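Local coordinates for uncharacterized protein TP-0789 domain-containing protein (Nitrosomonas europaea ATCC 19718, PDB 3BUU) that is of unknown function but belongs to the LolA superfamily, and so may bind lipid or lipoprotein acyl chains as its periplasmic relatives do, at residues Thr112-His116 / Val142-Val147; Glu54-Val58 / Ile219-Leu225; Ala9-Leu13 / Tyr115-Leu119. The contacts are given in a common frame with arbitrary orientation. Residues are numbered along the deposited sequence.

Contact 1: Thr112-His116 / Val142-Val147; sequences TGDYH and VTYQKV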
# COMPACT_ATOMS: atom_id res chain seq x y z
N THR A 112 8.62 -5.91 -4.01
CA THR A 112 9.32 -7.10 -4.52
C THR A 112 8.30 -8.16 -4.88
O THR A 112 7.37 -8.42 -4.11
CB THR A 112 10.31 -7.61 -3.50
OG1 THR A 112 11.34 -6.64 -3.29
CG2 THR A 112 11.01 -8.90 -3.95
N GLY A 113 8.49 -8.77 -6.05
CA GLY A 113 7.60 -9.82 -6.55
C GLY A 113 6.54 -9.30 -7.51
O GLY A 113 6.03 -10.04 -8.35
N ASP A 114 6.17 -8.03 -7.37
CA ASP A 114 5.16 -7.43 -8.24
C ASP A 114 5.77 -6.59 -9.36
O ASP A 114 5.10 -6.28 -10.33
CB ASP A 114 4.21 -6.52 -7.43
CG ASP A 114 3.15 -7.27 -6.66
OD1 ASP A 114 3.12 -8.53 -6.76
OD2 ASP A 114 2.33 -6.56 -5.98
N TYR A 115 7.03 -6.16 -9.18
CA TYR A 115 7.69 -5.23 -10.08
C TYR A 115 9.10 -5.69 -10.33
O TYR A 115 9.80 -6.12 -9.41
CB TYR A 115 7.79 -3.80 -9.47
CG TYR A 115 6.44 -3.24 -9.17
CD1 TYR A 115 5.71 -2.56 -10.14
CD2 TYR A 115 5.84 -3.45 -7.94
CE1 TYR A 115 4.41 -2.11 -9.89
CE2 TYR A 115 4.55 -3.02 -7.68
CZ TYR A 115 3.82 -2.36 -8.65
OH TYR A 115 2.54 -1.97 -8.41
N HIS A 116 9.55 -5.53 -11.56
CA HIS A 116 10.97 -5.71 -11.90
C HIS A 116 11.67 -4.36 -11.66
O HIS A 116 11.24 -3.36 -12.24
CB HIS A 116 11.07 -6.08 -13.36
CG HIS A 116 12.45 -5.86 -13.92
ND1 HIS A 116 13.47 -6.77 -13.80
CD2 HIS A 116 13.01 -4.76 -14.50
CE1 HIS A 116 14.58 -6.28 -14.34
NE2 HIS A 116 14.32 -5.06 -14.77
N VAL A 142 -1.17 -6.35 -11.37
CA VAL A 142 -0.55 -5.72 -10.22
C VAL A 142 -1.12 -4.31 -10.10
O VAL A 142 -1.95 -3.85 -10.92
CB VAL A 142 1.02 -5.78 -10.19
CG1 VAL A 142 1.51 -7.21 -10.25
CG2 VAL A 142 1.62 -4.90 -11.28
N THR A 143 -0.77 -3.62 -9.02
CA THR A 143 -1.45 -2.38 -8.73
C THR A 143 -1.18 -1.29 -9.77
O THR A 143 -2.09 -0.53 -10.11
CB THR A 143 -1.15 -1.92 -7.30
OG1 THR A 143 -1.34 -3.02 -6.40
CG2 THR A 143 -2.03 -0.76 -6.84
N TYR A 144 0.09 -1.20 -10.22
CA TYR A 144 0.51 -0.19 -11.20
C TYR A 144 1.33 -0.77 -12.28
O TYR A 144 2.03 -1.77 -12.05
CB TYR A 144 1.38 0.92 -10.52
CG TYR A 144 0.72 1.49 -9.33
CD1 TYR A 144 -0.26 2.46 -9.47
CD2 TYR A 144 1.05 1.04 -8.05
CE1 TYR A 144 -0.92 2.98 -8.34
CE2 TYR A 144 0.40 1.54 -6.92
CZ TYR A 144 -0.59 2.51 -7.09
OH TYR A 144 -1.27 3.03 -6.02
N GLN A 145 1.31 -0.12 -13.44
CA GLN A 145 2.21 -0.56 -14.49
C GLN A 145 3.63 -0.07 -14.31
O GLN A 145 4.58 -0.72 -14.76
CB GLN A 145 1.61 -0.30 -15.85
CG GLN A 145 0.36 -1.20 -16.05
CD GLN A 145 0.63 -2.69 -15.77
OE1 GLN A 145 0.27 -3.23 -14.69
NE2 GLN A 145 1.30 -3.35 -16.71
N LYS A 146 3.80 1.09 -13.70
CA LYS A 146 5.11 1.66 -13.50
C LYS A 146 5.10 2.51 -12.24
O LYS A 146 4.18 3.30 -12.03
CB LYS A 146 5.51 2.53 -14.73
CG LYS A 146 6.69 3.43 -14.54
CD LYS A 146 6.88 4.32 -15.80
CE LYS A 146 7.82 5.45 -15.54
NZ LYS A 146 8.08 6.15 -16.83
N VAL A 147 6.15 2.36 -11.43
CA VAL A 147 6.36 3.19 -10.25
C VAL A 147 7.82 3.67 -10.31
O VAL A 147 8.70 2.85 -10.60
CB VAL A 147 6.11 2.39 -8.95
CG1 VAL A 147 6.30 3.28 -7.70
CG2 VAL A 147 4.69 1.84 -8.94
O HOH W 1 1.02 -4.39 -6.74
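This contact lies in the large antiparallel sheet of the LolA-like fold. It joins the start of the edge strand 115-125 to the connection that leads into strand 146-152. Strand 128-137 runs between these two strands, so no strand pairing joins the segments; side chains of one meet side chains and backbone of the other, with one water between. Thr112 stays clear of the other segment; its OG1 is hydrogen-bonded to Asp17 of helix 9-20. At Gly113 the chain turns. With phi at 97° a CB here would collide with the carbonyl O of Thr112, so glycine suits this turn. The CA-to-CB bond of Asp114 points toward segment 142-147, and Asp114 CG lies 3.9 Å from Val142 CG1. Its charge is met outside the two segments, where OD1 forms salt bridges with Arg76 and Arg108. Asp114 OD2 accepts a hydrogen bond from water 1 at 2.6 Å. Water 1 in turn accepts from Thr143 N at 3.0 Å, so it bridges the two segments. Tyr115 makes the central contact. Its ring reaches across the gap, with Tyr115 CE1 4.2 Å from Val142 CG2 and 4.1 Å from Val147 CG2. Leu135 of strand 128-137 also packs on this ring. His116 continues the strand, its backbone hydrogen-bonded to Thr136. The Tyr144 ring is held at its far end, where OH is hydrogen-bonded to Asp105 and Lys172. The one direct hydrogen bond between the segments runs from Tyr144 N to Tyr115 OH, 3.1 Å long with an N-H...O angle of 140°.

Contact 2: Glu54-Val58 / Ile219-Leu225; sequences ENSIV and IFTKDYL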
# COMPACT_ATOMS: atom_id res chain seq x y z
N GLU A 54 1.06 -12.65 -0.76
CA GLU A 54 0.34 -13.94 -0.86
C GLU A 54 -1.15 -13.81 -0.53
O GLU A 54 -2.01 -14.23 -1.29
CB GLU A 54 1.01 -15.07 -0.01
CG GLU A 54 0.94 -14.96 1.49
CD GLU A 54 1.79 -15.98 2.18
OE1 GLU A 54 1.31 -17.14 2.31
OE2 GLU A 54 2.95 -15.67 2.59
N ASN A 55 -1.41 -13.28 0.65
CA ASN A 55 -2.75 -13.21 1.25
C ASN A 55 -2.85 -12.00 2.12
O ASN A 55 -1.90 -11.61 2.78
CB ASN A 55 -3.03 -14.44 2.16
CG ASN A 55 -3.26 -15.67 1.40
OD1 ASN A 55 -2.42 -16.55 1.42
ND2 ASN A 55 -4.37 -15.76 0.70
N SER A 56 -4.06 -11.42 2.20
CA SER A 56 -4.32 -10.42 3.19
C SER A 56 -5.83 -10.30 3.36
O SER A 56 -6.62 -10.75 2.51
CB SER A 56 -3.72 -9.08 2.82
OG SER A 56 -4.33 -8.57 1.67
N ILE A 57 -6.21 -9.69 4.47
CA ILE A 57 -7.59 -9.28 4.72
C ILE A 57 -7.56 -7.83 5.14
O ILE A 57 -6.77 -7.45 6.02
CB ILE A 57 -8.23 -10.14 5.82
CG1 ILE A 57 -8.44 -11.56 5.32
CG2 ILE A 57 -9.55 -9.53 6.30
CD1 ILE A 57 -8.69 -12.60 6.40
N VAL A 58 -8.44 -7.04 4.54
CA VAL A 58 -8.58 -5.63 4.89
C VAL A 58 -10.02 -5.42 5.33
O VAL A 58 -10.94 -5.61 4.54
CB VAL A 58 -8.26 -4.73 3.69
CG1 VAL A 58 -8.47 -3.26 4.06
CG2 VAL A 58 -6.79 -4.96 3.23
N ILE A 219 -7.51 -18.97 7.37
CA ILE A 219 -8.37 -17.78 7.57
C ILE A 219 -8.67 -17.06 6.26
O ILE A 219 -9.58 -16.23 6.21
CB ILE A 219 -7.86 -16.74 8.63
CG1 ILE A 219 -6.64 -15.93 8.12
CG2 ILE A 219 -7.63 -17.43 9.96
CD1 ILE A 219 -6.26 -14.78 9.09
N PHE A 220 -7.93 -17.36 5.20
CA PHE A 220 -8.05 -16.57 3.97
C PHE A 220 -9.10 -17.21 3.08
O PHE A 220 -8.80 -17.73 2.01
CB PHE A 220 -6.68 -16.42 3.33
CG PHE A 220 -5.76 -15.60 4.18
CD1 PHE A 220 -5.97 -14.22 4.29
CD2 PHE A 220 -4.74 -16.19 4.89
CE1 PHE A 220 -5.12 -13.46 5.10
CE2 PHE A 220 -3.91 -15.46 5.69
CZ PHE A 220 -4.08 -14.08 5.80
N THR A 221 -10.35 -17.17 3.56
CA THR A 221 -11.50 -17.79 2.87
C THR A 221 -12.74 -16.92 3.03
O THR A 221 -12.86 -16.13 3.95
CB THR A 221 -11.85 -19.15 3.47
OG1 THR A 221 -12.44 -18.95 4.75
CG2 THR A 221 -10.65 -20.09 3.52
N LYS A 222 -13.68 -17.13 2.10
CA LYS A 222 -14.97 -16.47 2.18
C LYS A 222 -15.74 -16.82 3.43
O LYS A 222 -16.36 -15.96 4.03
CB LYS A 222 -15.79 -16.81 0.93
CG LYS A 222 -15.12 -16.41 -0.37
CD LYS A 222 -16.02 -16.80 -1.54
CE LYS A 222 -15.35 -16.54 -2.88
NZ LYS A 222 -16.28 -16.85 -4.01
N ASP A 223 -15.59 -18.05 3.92
CA ASP A 223 -16.29 -18.46 5.13
C ASP A 223 -15.82 -17.71 6.36
O ASP A 223 -16.62 -17.36 7.23
CB ASP A 223 -16.17 -19.96 5.34
CG ASP A 223 -17.00 -20.74 4.37
OD1 ASP A 223 -18.09 -20.25 3.98
OD2 ASP A 223 -16.55 -21.83 3.99
N TYR A 224 -14.50 -17.43 6.44
CA TYR A 224 -13.99 -16.73 7.58
C TYR A 224 -14.60 -15.32 7.67
O TYR A 224 -14.73 -14.75 8.74
CB TYR A 224 -12.47 -16.72 7.48
CG TYR A 224 -11.76 -16.02 8.58
CD1 TYR A 224 -11.55 -16.64 9.81
CD2 TYR A 224 -11.28 -14.73 8.41
CE1 TYR A 224 -10.87 -15.97 10.83
CE2 TYR A 224 -10.60 -14.06 9.42
CZ TYR A 224 -10.39 -14.70 10.63
OH TYR A 224 -9.68 -14.05 11.61
N LEU A 225 -14.95 -14.74 6.52
CA LEU A 225 -15.44 -13.35 6.47
C LEU A 225 -16.97 -13.22 6.46
O LEU A 225 -17.50 -12.14 6.22
CB LEU A 225 -14.79 -12.62 5.29
CG LEU A 225 -13.29 -12.40 5.48
CD1 LEU A 225 -12.70 -11.82 4.21
CD2 LEU A 225 -13.08 -11.44 6.63
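The CB of Asn55 sits almost squarely over one face of the Phe220 ring. Asn55 CB lies 3.4 Å from the Phe220 ring centroid and 5° off the normal, a close CH-pi contact. Glu54 and Asn55 form a classic beta bulge opposite Lys51. Asn55 ND2 is 3.6 Å from Phe220 CB and is hydrogen-bonded to Met73 O in the neighbouring strand. Phe220 is the centre of an inverse gamma turn. Its CA-to-CB bond points toward segment 54-58, and at the ring edge Phe220 CE1 comes within 3.7 Å of Ser56 C. Ile57 is the other main apolar contact. Ile57 CG1 is 3.8 Å from Phe220 CD1, and Ile57 CD1 is 3.9 Å from Tyr224 CE2. Ile57 CD1 also lies 4.2 Å from Ile219 CD1, while Ile57 CG2 meets Leu225 CD2 at 4.0 Å. The contact between the segments is largely apolar. The loop is shaped by an ST motif: Tyr224 N donates to Thr221 OG1 at 3.1 Å. This loop, after strand 202-212 and near the C-terminus, packs on one face of the curved antiparallel sheet of the LolA-like fold. Strand 55-62 is flanked there by strands 39-51 and 70-74. Phe220 also touches Lys51 and Leu72, and Leu225 extends the packing to Phe81 of strand 77-81. Ser56 points away from the loop, and its OG is hydrogen-bonded to Ala107 O of helix 103-107.

Contact 3: Ala9-Leu13 / Tyr115-Leu119; sequences AQSIL and YHPQL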
# COMPACT_ATOMS: atom_id res chain seq x y z
N ALA A 9 19.75 -3.37 -7.96
CA ALA A 9 18.37 -2.84 -7.91
C ALA A 9 17.47 -3.74 -7.06
O ALA A 9 16.64 -3.25 -6.30
CB ALA A 9 17.83 -2.66 -9.33
N GLN A 10 17.63 -5.04 -7.22
CA GLN A 10 16.82 -5.99 -6.45
C GLN A 10 17.09 -5.85 -4.95
O GLN A 10 16.15 -5.85 -4.13
CB GLN A 10 17.16 -7.40 -6.91
CG GLN A 10 16.57 -7.73 -8.24
CD GLN A 10 17.29 -7.14 -9.47
OE1 GLN A 10 18.48 -6.66 -9.43
NE2 GLN A 10 16.56 -7.18 -10.62
N SER A 11 18.36 -5.74 -4.57
CA SER A 11 18.67 -5.63 -3.14
C SER A 11 18.22 -4.31 -2.55
O SER A 11 17.77 -4.28 -1.41
CB SER A 11 20.12 -5.96 -2.83
OG SER A 11 20.99 -4.93 -3.23
N ILE A 12 18.30 -3.23 -3.32
CA ILE A 12 17.82 -1.93 -2.88
C ILE A 12 16.32 -2.03 -2.60
O ILE A 12 15.83 -1.58 -1.57
CB ILE A 12 18.12 -0.83 -3.92
CG1 ILE A 12 19.63 -0.62 -4.07
CG2 ILE A 12 17.48 0.48 -3.50
CD1 ILE A 12 19.95 0.18 -5.33
N LEU A 13 15.58 -2.61 -3.54
CA LEU A 13 14.14 -2.73 -3.36
C LEU A 13 13.80 -3.60 -2.16
O LEU A 13 12.87 -3.28 -1.41
CB LEU A 13 13.50 -3.30 -4.63
CG LEU A 13 11.98 -3.23 -4.61
CD1 LEU A 13 11.44 -1.83 -4.49
CD2 LEU A 13 11.45 -3.97 -5.88
N TYR A 115 7.03 -6.16 -9.18
CA TYR A 115 7.69 -5.23 -10.08
C TYR A 115 9.10 -5.69 -10.33
O TYR A 115 9.80 -6.12 -9.41
CB TYR A 115 7.79 -3.80 -9.47
CG TYR A 115 6.44 -3.24 -9.17
CD1 TYR A 115 5.71 -2.56 -10.14
CD2 TYR A 115 5.84 -3.45 -7.94
CE1 TYR A 115 4.41 -2.11 -9.89
CE2 TYR A 115 4.55 -3.02 -7.68
CZ TYR A 115 3.82 -2.36 -8.65
OH TYR A 115 2.54 -1.97 -8.41
N HIS A 116 9.55 -5.53 -11.56
CA HIS A 116 10.97 -5.71 -11.90
C HIS A 116 11.67 -4.36 -11.66
O HIS A 116 11.24 -3.36 -12.24
CB HIS A 116 11.07 -6.08 -13.36
CG HIS A 116 12.45 -5.86 -13.92
ND1 HIS A 116 13.47 -6.77 -13.80
CD2 HIS A 116 13.01 -4.76 -14.50
CE1 HIS A 116 14.58 -6.28 -14.34
NE2 HIS A 116 14.32 -5.06 -14.77
N PRO A 117 12.68 -4.31 -10.79
CA PRO A 117 13.39 -3.06 -10.53
C PRO A 117 14.64 -2.86 -11.39
O PRO A 117 15.36 -3.80 -11.65
CB PRO A 117 13.80 -3.23 -9.07
CG PRO A 117 14.08 -4.69 -8.94
CD PRO A 117 13.15 -5.38 -9.91
N GLN A 118 14.88 -1.62 -11.77
CA GLN A 118 16.10 -1.24 -12.44
C GLN A 118 16.42 0.15 -11.98
O GLN A 118 15.54 1.00 -11.84
CB GLN A 118 15.87 -1.28 -13.95
CG GLN A 118 17.08 -0.93 -14.82
CD GLN A 118 16.84 -1.25 -16.30
OE1 GLN A 118 16.30 -2.29 -16.66
NE2 GLN A 118 17.29 -0.36 -17.16
N LEU A 119 17.70 0.43 -11.78
CA LEU A 119 18.08 1.80 -11.47
C LEU A 119 17.85 2.69 -12.66
O LEU A 119 18.41 2.46 -13.74
CB LEU A 119 19.55 1.84 -11.05
CG LEU A 119 20.10 3.20 -10.61
CD1 LEU A 119 19.58 3.65 -9.26
CD2 LEU A 119 21.62 3.17 -10.64
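Pro117 turns its ring toward the N-terminal helix and fits between Ala9 and Leu13, one helical turn apart. Pro117 CB is 4.1 Å from Ala9 CB and 4.0 Å from Leu13 CD2. Leu13 N is hydrogen-bonded to Ala9 O at 3.0 Å, so the regular helix sets the spacing of these two side chains. The small side chain of Ala9 allows a close approach to the strand backbone. Ala9 CB is 3.6 Å from Pro117 O and 3.8 Å from Gln118 CA. On the exposed side, Gln10 lies along the proline: Gln10 NE2 is 3.9 Å from Pro117 CG and 4.3 Å from His116 CE1. The axes of helix segment 9-13 and strand segment 115-119 approach to 7.5 Å, with 112° between their directions. The helix thus runs across the strand. A helix packed on a strongly curved antiparallel sheet is characteristic of the LolA-like fold. Pro117 also touches Leu135 on strand 128-137, next to the edge strand. Further in, helix 9-20 reaches past the edge: Ile12 packs on Tyr131, Leu133 and Val151, and Leu13 on Leu149 of strand 146-152.

Contacts 1 and 3 share Tyr115 and His116 at the start of edge strand 115-125, and their centres are 11 Å apart. They touch where Thr112 OG1 packs 3.7 Å from Leu13 CG. Contact 1 is buried and mixes apolar packing with a direct hydrogen bond and a water bridge. Contact 3 is partly exposed and rests on apolar packing, with Gln10 on its exposed side. Contact 2 is also buried but largely apolar. Its centre, toward the other end of the strand order, is 23 Å from that of contact 1 and 29 Å from that of contact 3. All three reach the same sheet. Contact 3 adds the N-terminal helix and contact 2 a loop near the C-terminus.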